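Long-range contacts in StiE protein (Stigmatella aurantiaca, PDB 6ECX), which belongs to a multifunctional polyketide synthase, here represented by its S-adenosylmethionine-binding O-methyltransferase domain, which methylates oxygen on polyketide intermediates: residues Asp116-Ser121 with Asp152-Tyr157; Asp158-Phe163 with Arg181-Gly186; Leu226-Ala231 with Lys307-Leu312. All coordinates share one frame; numbering follows the deposited sequence. Where two conformers were deposited one is given.

The three contacts follow one another along the chain, and all reach the same mixed sheet. Contacts 1 and 2 both touch S-adenosylmethionine: T119 and I120 border its ribose and adenine, and F163 O accepts a bond from its amino nitrogen. Their centres lie about 11 Å apart, and the chain around Y157 joins them, with probable backbone hydrogen bonds Y157 O to T184 N (2.8 Å) and Y157 N to H182 O (2.8 Å). Contact 3 sits away from the annotated sites. Its centre is about 17 Å from that of contact 2, where L226 CD2 packs against L183 CD2 at 4.0 Å, and about 26 Å from that of contact 1.

Contact 1 (Asp116-Ser121 with Asp152-Tyr157); sequences DGYTIS and DFPGMY. With SAM (S-adenosylmethionine), chain B; GOL (glycerol), chain E.
Strand residues D116 and Y118 face the irregular run D152-Y157 across a backbone gap, CA of D116 lying 7.8 Å from CA of P154, so side chains do the bridging. Y157 OH donates to D116 OD2 at 2.6 Å. OD2 meets the tyrosine at the ring edge, in the ring plane, through the lone pair away from OD1, while the carboxylate stands 89° to the ring. O3 of a glycerol, a molecule probably from the crystallisation liquor, donates a second hydrogen bond to OD2 at 2.7 Å, and glycerol C1 lies over one face of the Y157 ring. R142 holds OD1 by a salt bridge, which would help keep the carboxylate charged.

Y118 reaches toward P154 tip to tip, its OH 3.3 Å from P154 CD. The same hydroxyl is modelled so near D152 O that the exact length of that bond is doubtful, and R146 NE is a further partner. Beside it, F153 CD1 packs on Y118 CE2 at 3.7 Å, the ring planes 54° apart. F153 also leans on S148, one of the S-adenosylmethionine-binding residues.

P154 is the centre of an inverse gamma turn that bends the loop around the tyrosine tip. Further along the strand, T119 OG1 accepts from S121 N in an ST turn, I120 CG2 comes within 3.4 Å of the adenine N1, and S121 N-caps the next helix. This is the second strand of a Rossmann-like methyltransferase, whose C-terminal end borders the cofactor's adenosine.

Contact 2 (Asp158-Phe163 with Arg181-Gly186); sequences DLVLGF and RHLTNG. With SAM (S-adenosylmethionine), chain B.
T184 OG1 sits between two acceptors, the carboxylate oxygen D158 OD1 at 3.2 Å and the carbonyl oxygen of Y157, and has a single proton for both. The threonine hydroxyl takes the place between backbone N and carbonyl carbon (chi1 61°), and CG2 keeps company with the same carboxylate, 3.7 Å from D158 OD1. The stronger hold on D158 is on its other oxygen: OD2 accepts from the backbone N of K90 and more weakly from that of N91, fixing the aspartate at the start of the neighbouring strand 91-94.

One residue back, L183 supplies the apolar half. Its CG is anti to the backbone N (chi1 -168°), and CD1 rests 3.9 Å from V160 CG2 and 4.0 Å from the carbonyl oxygen of D158. V160 in turn packs on F95 and on L189 of strand 187-196, so the leucine methyl joins a buried layer.

At the far end of the strand, F163 O accepts from the amino nitrogen of S-adenosylmethionine at 3.2 Å, and one face of the F163 ring lies against L161 CB, toward the rim.

Strand 157-163, helix 172-181 and the parallel strand 187-196 form a beta-alpha-beta crossover of the Rossmann-like methyltransferase fold. Here the short strand 183-184, between the helix and the second strand, lies against the start of the first, at the end remote from the cofactor.

Contact 3 (Leu226-Ala231 with Lys307-Leu312); sequences LRLVDA and KQFEQL
L228 CD2 hangs over the middle of the F309 ring, 3.6 Å from its centroid and only 2° off the ring normal, a CH-pi contact in which the methyl is nearly equidistant from all six ring carbons. The same leucine has CG anti to its backbone N (chi1 175°), which sets that atom beside the aliphatic part of Q308. The glutamine lies across the strand backbone: its CG is 3.6 Å from the carbonyl oxygen of L228 and 3.5 Å from that of V229, and the bend at chi2 (51°) turns CD beside V229 O as well. Farther along the strand, A231 CB meets L312 CD2 at 3.5 Å.

A water bridges the polar groups beside these apolar pairs. It accepts from A231 N at 3.1 Å and from Q308 NE2 at 3.3 Å, and donates to Q311 O at 2.9 Å, tying the strand to both the last helical turn and the loop after it.

The next shell sets these groups in place. F309 packs on W217 and N218 of helix 214-222, and R214 NE is hydrogen-bonded to F309 O. N305, a turn earlier in helix 298-309, accepts from L228 N. On the strand, V229 and D230 both face H289 in a classic beta bulge, and D230 is held by a salt bridge to R82. Past L312 the chain becomes the short edge strand 313-314, with T313 bonded to the A231 backbone.

No direct hydrogen bond joins the two segments themselves: methyl-on-ring and methyl-on-methyl packing, with the aliphatic part of Q308 lying on the strand backbone, carries the helix end against the sheet, and the water meets A231 N, Q308 NE2 and Q311 O, polar groups that the apolar contacts cannot pair.

Contact 1 (Asp116-Ser121 with Asp152-Tyr157)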
loop_
_atom_site.group_PDB
_atom_site.type_symbol
_atom_site.label_atom_id
_atom_site.label_comp_id
_atom_site.label_asym_id
_atom_site.label_seq_id
_atom_site.Cartn_x
_atom_site.Cartn_y
_atom_site.Cartn_z
ATOM N N ASP A 116 -11.489 2.037 11.376
ATOM C CA ASP A 116 -12.112 0.789 10.947
ATOM C C ASP A 116 -11.250 0.128 9.885
ATOM O O ASP A 116 -10.623 0.806 9.068
ATOM C CB ASP A 116 -13.522 1.037 10.384
ATOM C CG ASP A 116 -14.474 1.590 11.443
ATOM O OD1 ASP A 116 -14.372 1.116 12.588
ATOM O OD2 ASP A 116 -15.290 2.503 11.148
ATOM N N GLY A 117 -11.219 -1.195 9.886
ATOM C CA GLY A 117 -10.495 -1.938 8.863
ATOM C C GLY A 117 -11.378 -2.983 8.218
ATOM O O GLY A 117 -12.203 -3.613 8.888
ATOM N N TYR A 118 -11.215 -3.151 6.903
ATOM C CA TYR A 118 -11.822 -4.251 6.155
ATOM C C TYR A 118 -10.723 -5.156 5.619
ATOM O O TYR A 118 -9.705 -4.673 5.109
ATOM C CB TYR A 118 -12.645 -3.768 4.947
ATOM C CG TYR A 118 -14.074 -3.322 5.174
ATOM C CD1 TYR A 118 -14.585 -3.148 6.445
ATOM C CD2 TYR A 118 -14.910 -3.046 4.083
ATOM C CE1 TYR A 118 -15.882 -2.737 6.632
ATOM C CE2 TYR A 118 -16.217 -2.631 4.268
ATOM C CZ TYR A 118 -16.696 -2.485 5.557
ATOM O OH TYR A 118 -17.996 -2.082 5.781
ATOM N N THR A 119 -10.930 -6.463 5.725
ATOM C CA THR A 119 -10.122 -7.433 5.000
ATOM C C THR A 119 -11.032 -8.573 4.570
ATOM O O THR A 119 -11.999 -8.900 5.258
ATOM C CB THR A 119 -8.960 -7.971 5.854
ATOM O OG1 THR A 119 -8.240 -8.977 5.124
ATOM C CG2 THR A 119 -9.484 -8.572 7.148
ATOM N N ILE A 120 -10.730 -9.178 3.416
ATOM C CA ILE A 120 -11.537 -10.309 2.968
ATOM C C ILE A 120 -11.055 -11.621 3.561
ATOM O O ILE A 120 -11.769 -12.631 3.465
ATOM C CB ILE A 120 -11.566 -10.435 1.432
ATOM C CG1 ILE A 120 -10.150 -10.575 0.874
ATOM C CG2 ILE A 120 -12.309 -9.264 0.812
ATOM C CD1 ILE A 120 -10.111 -10.690 -0.633
ATOM N N SER A 121 -9.875 -11.640 4.177
ATOM C CA SER A 121 -9.361 -12.857 4.795
ATOM C C SER A 121 -9.948 -13.029 6.191
ATOM O O SER A 121 -9.737 -12.179 7.070
ATOM C CB SER A 121 -7.838 -12.805 4.862
ATOM O OG SER A 121 -7.337 -13.845 5.686
ATOM N N ASP A 152 -20.390 -1.529 1.730
ATOM C CA ASP A 152 -20.186 -0.137 2.110
ATOM C C ASP A 152 -19.306 -0.042 3.348
ATOM O O ASP A 152 -19.440 -0.832 4.288
ATOM C CB ASP A 152 -21.525 0.549 2.371
ATOM C CG ASP A 152 -22.171 1.054 1.101
ATOM O OD1 ASP A 152 -21.613 0.800 0.012
ATOM O OD2 ASP A 152 -23.229 1.711 1.189
ATOM N N PHE A 153 -18.379 0.912 3.328
ATOM C CA PHE A 153 -17.638 1.232 4.532
ATOM C C PHE A 153 -18.618 1.677 5.621
ATOM O O PHE A 153 -19.693 2.206 5.319
ATOM C CB PHE A 153 -16.605 2.317 4.235
ATOM C CG PHE A 153 -15.588 1.909 3.205
ATOM C CD1 PHE A 153 -14.985 0.656 3.264
ATOM C CD2 PHE A 153 -15.247 2.772 2.158
ATOM C CE1 PHE A 153 -14.040 0.272 2.305
ATOM C CE2 PHE A 153 -14.314 2.394 1.206
ATOM C CZ PHE A 153 -13.701 1.142 1.282
ATOM N N PRO A 154 -18.307 1.420 6.895
ATOM C CA PRO A 154 -19.298 1.575 7.968
ATOM C C PRO A 154 -19.226 2.919 8.683
ATOM O O PRO A 154 -19.190 2.986 9.917
ATOM C CB PRO A 154 -18.952 0.422 8.911
ATOM C CG PRO A 154 -17.468 0.299 8.793
ATOM C CD PRO A 154 -17.109 0.694 7.367
ATOM N N GLY A 155 -19.198 4.002 7.919
ATOM C CA GLY A 155 -19.111 5.317 8.514
ATOM C C GLY A 155 -18.660 6.350 7.499
ATOM O O GLY A 155 -18.565 6.079 6.298
ATOM N N MET A 156 -18.356 7.533 8.023
ATOM C CA MET A 156 -17.909 8.670 7.229
ATOM C C MET A 156 -16.529 9.069 7.739
ATOM O O MET A 156 -16.367 9.357 8.930
ATOM C CB MET A 156 -18.914 9.822 7.342
ATOM C CG MET A 156 -18.606 11.019 6.471
ATOM S SD MET A 156 -18.599 10.628 4.707
ATOM C CE MET A 156 -20.318 10.205 4.441
ATOM N N TYR A 157 -15.536 9.075 6.846
ATOM C CA TYR A 157 -14.135 9.121 7.242
ATOM C C TYR A 157 -13.458 10.411 6.798
ATOM O O TYR A 157 -13.897 11.089 5.865
ATOM C CB TYR A 157 -13.393 7.897 6.674
ATOM C CG TYR A 157 -14.022 6.630 7.199
ATOM C CD1 TYR A 157 -13.696 6.148 8.465
ATOM C CD2 TYR A 157 -15.010 5.971 6.479
ATOM C CE1 TYR A 157 -14.323 5.011 9.000
ATOM C CE2 TYR A 157 -15.634 4.830 6.995
ATOM C CZ TYR A 157 -15.270 4.351 8.243
ATOM O OH TYR A 157 -15.882 3.230 8.741
HETATM N N SAM B . -2.355 -2.813 3.896
HETATM C CA SAM B . -1.766 -3.928 4.627
HETATM C C SAM B . -0.278 -3.702 4.855
HETATM O O SAM B . 0.294 -2.813 4.231
HETATM O OXT SAM B . 0.381 -4.378 5.652
HETATM C CB SAM B . -1.995 -5.226 3.872
HETATM C CG SAM B . -1.592 -5.186 2.404
HETATM S SD SAM B . -1.720 -6.843 1.678
HETATM C CE SAM B . -0.411 -6.768 0.426
HETATM C "C5'" SAM B . -3.284 -6.759 0.770
HETATM C "C4'" SAM B . -4.503 -6.726 1.694
HETATM O "O4'" SAM B . -5.693 -6.366 1.008
HETATM C "C3'" SAM B . -4.825 -8.043 2.393
HETATM O "O3'" SAM B . -5.074 -7.712 3.748
HETATM C "C2'" SAM B . -6.125 -8.517 1.757
HETATM O "O2'" SAM B . -6.962 -9.258 2.623
HETATM C "C1'" SAM B . -6.773 -7.182 1.421
HETATM N N9 SAM B . -7.806 -7.210 0.367
HETATM C C8 SAM B . -7.649 -7.670 -0.918
HETATM N N7 SAM B . -8.817 -7.487 -1.586
HETATM C C5 SAM B . -9.721 -6.927 -0.751
HETATM C C6 SAM B . -11.038 -6.538 -0.911
HETATM N N6 SAM B . -11.664 -6.699 -2.076
HETATM N N1 SAM B . -11.724 -5.970 0.151
HETATM C C2 SAM B . -11.099 -5.783 1.362
HETATM N N3 SAM B . -9.784 -6.172 1.508
HETATM C C4 SAM B . -9.100 -6.740 0.480
HETATM C C1 GOL E . -17.133 7.193 11.212
HETATM O O1 GOL E . -18.445 7.679 11.227
HETATM C C2 GOL E . -16.894 6.377 12.506
HETATM O O2 GOL E . -17.843 5.377 12.666
HETATM C C3 GOL E . -15.434 5.817 12.360
HETATM O O3 GOL E . -15.400 4.546 12.942
#

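Contact 2 (Asp158-Phe163 with Arg181-Gly186)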
loop_
_atom_site.group_PDB
_atom_site.type_symbol
_atom_site.label_atom_id
_atom_site.label_comp_id
_atom_site.label_asym_id
_atom_site.label_seq_id
_atom_site.Cartn_x
_atom_site.Cartn_y
_atom_site.Cartn_z
ATOM N N ASP A 158 -12.384 10.748 7.514
ATOM C CA ASP A 158 -11.508 11.859 7.178
ATOM C C ASP A 158 -10.265 11.416 6.447
ATOM O O ASP A 158 -9.692 12.198 5.680
ATOM C CB ASP A 158 -11.079 12.586 8.454
ATOM C CG ASP A 158 -12.257 13.102 9.250
ATOM O OD1 ASP A 158 -13.284 13.437 8.640
ATOM O OD2 ASP A 158 -12.144 13.168 10.482
ATOM N N LEU A 159 -9.855 10.158 6.638
ATOM C CA LEU A 159 -8.645 9.626 6.023
ATOM C C LEU A 159 -8.923 8.185 5.637
ATOM O O LEU A 159 -9.537 7.448 6.419
ATOM C CB LEU A 159 -7.450 9.704 6.991
ATOM C CG LEU A 159 -6.146 8.953 6.668
ATOM C CD1 LEU A 159 -5.439 9.595 5.472
ATOM C CD2 LEU A 159 -5.203 8.970 7.893
ATOM N N VAL A 160 -8.520 7.800 4.418
ATOM C CA VAL A 160 -8.678 6.435 3.912
ATOM C C VAL A 160 -7.311 5.910 3.481
ATOM O O VAL A 160 -6.547 6.616 2.818
ATOM C CB VAL A 160 -9.682 6.365 2.739
ATOM C CG1 VAL A 160 -9.777 4.931 2.175
ATOM C CG2 VAL A 160 -11.080 6.818 3.164
ATOM N N LEU A 161 -7.004 4.663 3.859
ATOM C CA LEU A 161 -5.708 4.044 3.608
ATOM C C LEU A 161 -5.902 2.853 2.675
ATOM O O LEU A 161 -6.800 2.020 2.895
ATOM C CB LEU A 161 -5.030 3.541 4.902
ATOM C CG LEU A 161 -4.996 4.368 6.180
ATOM C CD1 LEU A 161 -4.265 3.604 7.289
ATOM C CD2 LEU A 161 -4.313 5.692 5.937
ATOM N N GLY A 162 -5.048 2.760 1.656
ATOM C CA GLY A 162 -5.006 1.574 0.806
ATOM C C GLY A 162 -3.575 1.320 0.394
ATOM O O GLY A 162 -3.122 1.844 -0.628
ATOM N N PHE A 163 -2.840 0.536 1.184
ATOM C CA PHE A 163 -1.439 0.244 0.906
ATOM C C PHE A 163 -1.385 -1.130 0.246
ATOM O O PHE A 163 -1.619 -2.151 0.905
ATOM C CB PHE A 163 -0.590 0.298 2.178
ATOM C CG PHE A 163 -0.715 1.612 2.946
ATOM C CD1 PHE A 163 -1.056 2.802 2.288
ATOM C CD2 PHE A 163 -0.506 1.651 4.327
ATOM C CE1 PHE A 163 -1.182 4.000 2.992
ATOM C CE2 PHE A 163 -0.624 2.844 5.042
ATOM C CZ PHE A 163 -0.969 4.027 4.366
ATOM N N ARG A 181 -18.249 7.822 -1.439
ATOM C CA ARG A 181 -19.470 7.990 -0.657
ATOM C C ARG A 181 -19.215 8.007 0.846
ATOM O O ARG A 181 -20.107 8.406 1.612
ATOM C CB ARG A 181 -20.470 6.882 -1.027
ATOM C CG ARG A 181 -20.986 7.041 -2.457
ATOM C CD ARG A 181 -21.984 5.954 -2.889
ATOM N NE ARG A 181 -21.354 4.644 -3.036
ATOM C CZ ARG A 181 -21.491 3.659 -2.162
ATOM N NH1 ARG A 181 -22.254 3.831 -1.091
ATOM N NH2 ARG A 181 -20.882 2.499 -2.365
ATOM N N HIS A 182 -18.032 7.586 1.290
ATOM C CA HIS A 182 -17.733 7.535 2.721
ATOM C C HIS A 182 -16.541 8.400 3.108
ATOM O O HIS A 182 -15.955 8.209 4.175
ATOM C CB HIS A 182 -17.526 6.084 3.156
ATOM C CG HIS A 182 -18.750 5.263 2.979
ATOM N ND1 HIS A 182 -19.081 4.680 1.775
ATOM C CD2 HIS A 182 -19.767 4.983 3.829
ATOM C CE1 HIS A 182 -20.238 4.050 1.900
ATOM N NE2 HIS A 182 -20.672 4.219 3.135
ATOM N N LEU A 183 -16.174 9.360 2.272
ATOM C CA LEU A 183 -15.120 10.305 2.599
ATOM C C LEU A 183 -15.763 11.677 2.769
ATOM O O LEU A 183 -16.502 12.122 1.881
ATOM C CB LEU A 183 -14.078 10.313 1.476
ATOM C CG LEU A 183 -12.725 10.982 1.628
ATOM C CD1 LEU A 183 -12.059 10.548 2.936
ATOM C CD2 LEU A 183 -11.865 10.605 0.414
ATOM N N THR A 184 -15.505 12.342 3.901
ATOM C CA THR A 184 -15.956 13.729 4.031
ATOM C C THR A 184 -15.311 14.596 2.949
ATOM O O THR A 184 -14.203 14.319 2.483
ATOM C CB THR A 184 -15.626 14.306 5.423
ATOM O OG1 THR A 184 -14.205 14.305 5.653
ATOM C CG2 THR A 184 -16.285 13.508 6.480
ATOM N N ASN A 185 -16.000 15.665 2.545
ATOM C CA ASN A 185 -15.420 16.541 1.522
ATOM C C ASN A 185 -14.101 17.134 2.008
ATOM O O ASN A 185 -13.956 17.525 3.168
ATOM C CB ASN A 185 -16.387 17.664 1.124
ATOM C CG ASN A 185 -15.933 18.389 -0.136
ATOM O OD1 ASN A 185 -15.162 17.831 -0.929
ATOM N ND2 ASN A 185 -16.411 19.627 -0.338
ATOM N N GLY A 186 -13.114 17.198 1.116
ATOM C CA GLY A 186 -11.780 17.530 1.584
ATOM C C GLY A 186 -11.049 16.442 2.355
ATOM O O GLY A 186 -9.887 16.663 2.731
HETATM N N SAM B . -2.355 -2.813 3.896
HETATM C CA SAM B . -1.766 -3.928 4.627
HETATM C C SAM B . -0.278 -3.702 4.855
HETATM O O SAM B . 0.294 -2.813 4.231
HETATM O OXT SAM B . 0.381 -4.378 5.652
HETATM C CB SAM B . -1.995 -5.226 3.872
HETATM C CG SAM B . -1.592 -5.186 2.404
HETATM S SD SAM B . -1.720 -6.843 1.678
HETATM C CE SAM B . -0.411 -6.768 0.426
HETATM C "C5'" SAM B . -3.284 -6.759 0.770
HETATM C "C4'" SAM B . -4.503 -6.726 1.694
HETATM O "O4'" SAM B . -5.693 -6.366 1.008
HETATM C "C3'" SAM B . -4.825 -8.043 2.393
HETATM O "O3'" SAM B . -5.074 -7.712 3.748
HETATM C "C2'" SAM B . -6.125 -8.517 1.757
HETATM O "O2'" SAM B . -6.962 -9.258 2.623
HETATM C "C1'" SAM B . -6.773 -7.182 1.421
HETATM N N9 SAM B . -7.806 -7.210 0.367
HETATM C C8 SAM B . -7.649 -7.670 -0.918
HETATM N N7 SAM B . -8.817 -7.487 -1.586
HETATM C C5 SAM B . -9.721 -6.927 -0.751
HETATM C C6 SAM B . -11.038 -6.538 -0.911
HETATM N N6 SAM B . -11.664 -6.699 -2.076
HETATM N N1 SAM B . -11.724 -5.970 0.151
HETATM C C2 SAM B . -11.099 -5.783 1.362
HETATM N N3 SAM B . -9.784 -6.172 1.508
HETATM C C4 SAM B . -9.100 -6.740 0.480
#

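Contact 3 (Leu226-Ala231 with Lys307-Leu312)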
loop_
_atom_site.group_PDB
_atom_site.type_symbol
_atom_site.label_atom_id
_atom_site.label_comp_id
_atom_site.label_asym_id
_atom_site.label_seq_id
_atom_site.Cartn_x
_atom_site.Cartn_y
_atom_site.Cartn_z
ATOM N N LEU A 226 -12.240 12.783 -6.718
ATOM C CA LEU A 226 -10.929 12.669 -6.087
ATOM C C LEU A 226 -9.893 13.405 -6.914
ATOM O O LEU A 226 -9.845 13.251 -8.143
ATOM C CB LEU A 226 -10.522 11.191 -5.913
ATOM C CG LEU A 226 -11.412 10.377 -4.971
ATOM C CD1 LEU A 226 -11.162 8.871 -5.111
ATOM C CD2 LEU A 226 -11.209 10.828 -3.517
ATOM N N ARG A 227 -9.059 14.191 -6.236
ATOM C CA ARG A 227 -8.006 14.966 -6.873
ATOM C C ARG A 227 -6.655 14.466 -6.385
ATOM O O ARG A 227 -6.410 14.411 -5.174
ATOM C CB ARG A 227 -8.150 16.465 -6.572
ATOM C CG ARG A 227 -7.364 17.355 -7.546
ATOM C CD ARG A 227 -7.597 18.829 -7.262
ATOM N NE ARG A 227 -6.796 19.259 -6.121
ATOM C CZ ARG A 227 -7.252 19.340 -4.878
ATOM N NH1 ARG A 227 -6.446 19.724 -3.903
ATOM N NH2 ARG A 227 -8.523 19.066 -4.614
ATOM N N LEU A 228 -5.783 14.102 -7.324
ATOM C CA LEU A 228 -4.420 13.757 -6.965
ATOM C C LEU A 228 -3.672 15.025 -6.578
ATOM O O LEU A 228 -3.539 15.942 -7.397
ATOM C CB LEU A 228 -3.741 13.086 -8.153
ATOM C CG LEU A 228 -2.254 12.771 -7.987
ATOM C CD1 LEU A 228 -2.018 11.835 -6.774
ATOM C CD2 LEU A 228 -1.726 12.107 -9.288
ATOM N N VAL A 229 -3.188 15.086 -5.342
ATOM C CA VAL A 229 -2.452 16.264 -4.863
ATOM C C VAL A 229 -0.964 16.149 -5.165
ATOM O O VAL A 229 -0.356 17.094 -5.671
ATOM C CB VAL A 229 -2.704 16.472 -3.352
ATOM C CG1 VAL A 229 -1.795 17.608 -2.790
ATOM C CG2 VAL A 229 -4.173 16.765 -3.089
ATOM N N ASP A 230 -0.345 14.993 -4.868
ATOM C CA ASP A 230 1.001 14.727 -5.366
ATOM C C ASP A 230 1.315 13.251 -5.171
ATOM O O ASP A 230 0.542 12.500 -4.564
ATOM C CB ASP A 230 2.071 15.597 -4.703
ATOM C CG ASP A 230 2.431 15.130 -3.326
ATOM O OD1 ASP A 230 1.527 14.675 -2.602
ATOM O OD2 ASP A 230 3.619 15.218 -2.963
ATOM N N ALA A 231 2.474 12.855 -5.685
ATOM C CA ALA A 231 2.848 11.449 -5.748
ATOM C C ALA A 231 4.365 11.344 -5.706
ATOM O O ALA A 231 5.057 12.111 -6.381
ATOM C CB ALA A 231 2.288 10.804 -7.020
ATOM N N LYS A 307 -2.044 16.475 -15.167
ATOM C CA LYS A 307 -0.809 17.224 -14.983
ATOM C C LYS A 307 -0.003 16.656 -13.822
ATOM O O LYS A 307 1.216 16.483 -13.928
ATOM C CB LYS A 307 -1.135 18.704 -14.764
ATOM C CG LYS A 307 0.021 19.665 -14.968
ATOM C CD LYS A 307 -0.459 21.111 -14.832
ATOM C CE LYS A 307 0.700 22.102 -14.777
ATOM N NZ LYS A 307 0.262 23.452 -14.295
ATOM N N GLN A 308 -0.679 16.308 -12.722
ATOM C CA GLN A 308 0.006 15.793 -11.541
ATOM C C GLN A 308 0.568 14.390 -11.770
ATOM O O GLN A 308 1.584 14.026 -11.169
ATOM C CB GLN A 308 -0.966 15.799 -10.354
ATOM C CG GLN A 308 -0.349 16.163 -9.022
ATOM C CD GLN A 308 0.452 17.458 -9.073
ATOM O OE1 GLN A 308 -0.009 18.470 -9.599
ATOM N NE2 GLN A 308 1.665 17.421 -8.528
ATOM N N PHE A 309 -0.080 13.587 -12.617
ATOM C CA PHE A 309 0.423 12.250 -12.916
ATOM C C PHE A 309 1.707 12.287 -13.740
ATOM O O PHE A 309 2.415 11.278 -13.806
ATOM C CB PHE A 309 -0.631 11.433 -13.670
ATOM C CG PHE A 309 -1.542 10.610 -12.785
ATOM C CD1 PHE A 309 -1.046 9.529 -12.055
ATOM C CD2 PHE A 309 -2.897 10.888 -12.723
ATOM C CE1 PHE A 309 -1.889 8.761 -11.257
ATOM C CE2 PHE A 309 -3.748 10.125 -11.925
ATOM C CZ PHE A 309 -3.240 9.056 -11.197
ATOM N N GLU A 310 2.013 13.414 -14.375
ATOM C CA GLU A 310 3.229 13.569 -15.162
ATOM C C GLU A 310 4.349 14.243 -14.382
ATOM O O GLU A 310 5.429 14.454 -14.931
ATOM C CB GLU A 310 2.933 14.373 -16.431
ATOM C CG GLU A 310 1.777 13.827 -17.256
ATOM C CD GLU A 310 1.270 14.820 -18.295
ATOM O OE1 GLU A 310 1.661 16.011 -18.243
ATOM O OE2 GLU A 310 0.474 14.403 -19.165
ATOM N N GLN A 311 4.115 14.595 -13.127
ATOM C CA GLN A 311 5.126 15.230 -12.295
ATOM C C GLN A 311 5.335 14.455 -11.007
ATOM O O GLN A 311 5.454 15.045 -9.929
ATOM C CB GLN A 311 4.754 16.676 -11.987
ATOM C CG GLN A 311 4.949 17.591 -13.174
ATOM C CD GLN A 311 4.103 18.834 -13.080
ATOM O OE1 GLN A 311 3.510 19.118 -12.035
ATOM N NE2 GLN A 311 4.025 19.579 -14.179
ATOM N N LEU A 312 5.376 13.120 -11.100
ATOM C CA LEU A 312 5.759 12.303 -9.955
ATOM C C LEU A 312 7.109 12.765 -9.426
ATOM O O LEU A 312 8.024 13.071 -10.198
ATOM C CB LEU A 312 5.850 10.825 -10.348
ATOM C CG LEU A 312 4.685 10.175 -11.087
ATOM C CD1 LEU A 312 4.938 8.697 -11.224
ATOM C CD2 LEU A 312 3.356 10.430 -10.384
HETATM O O HOH W 1 3.494 14.793 -7.853
#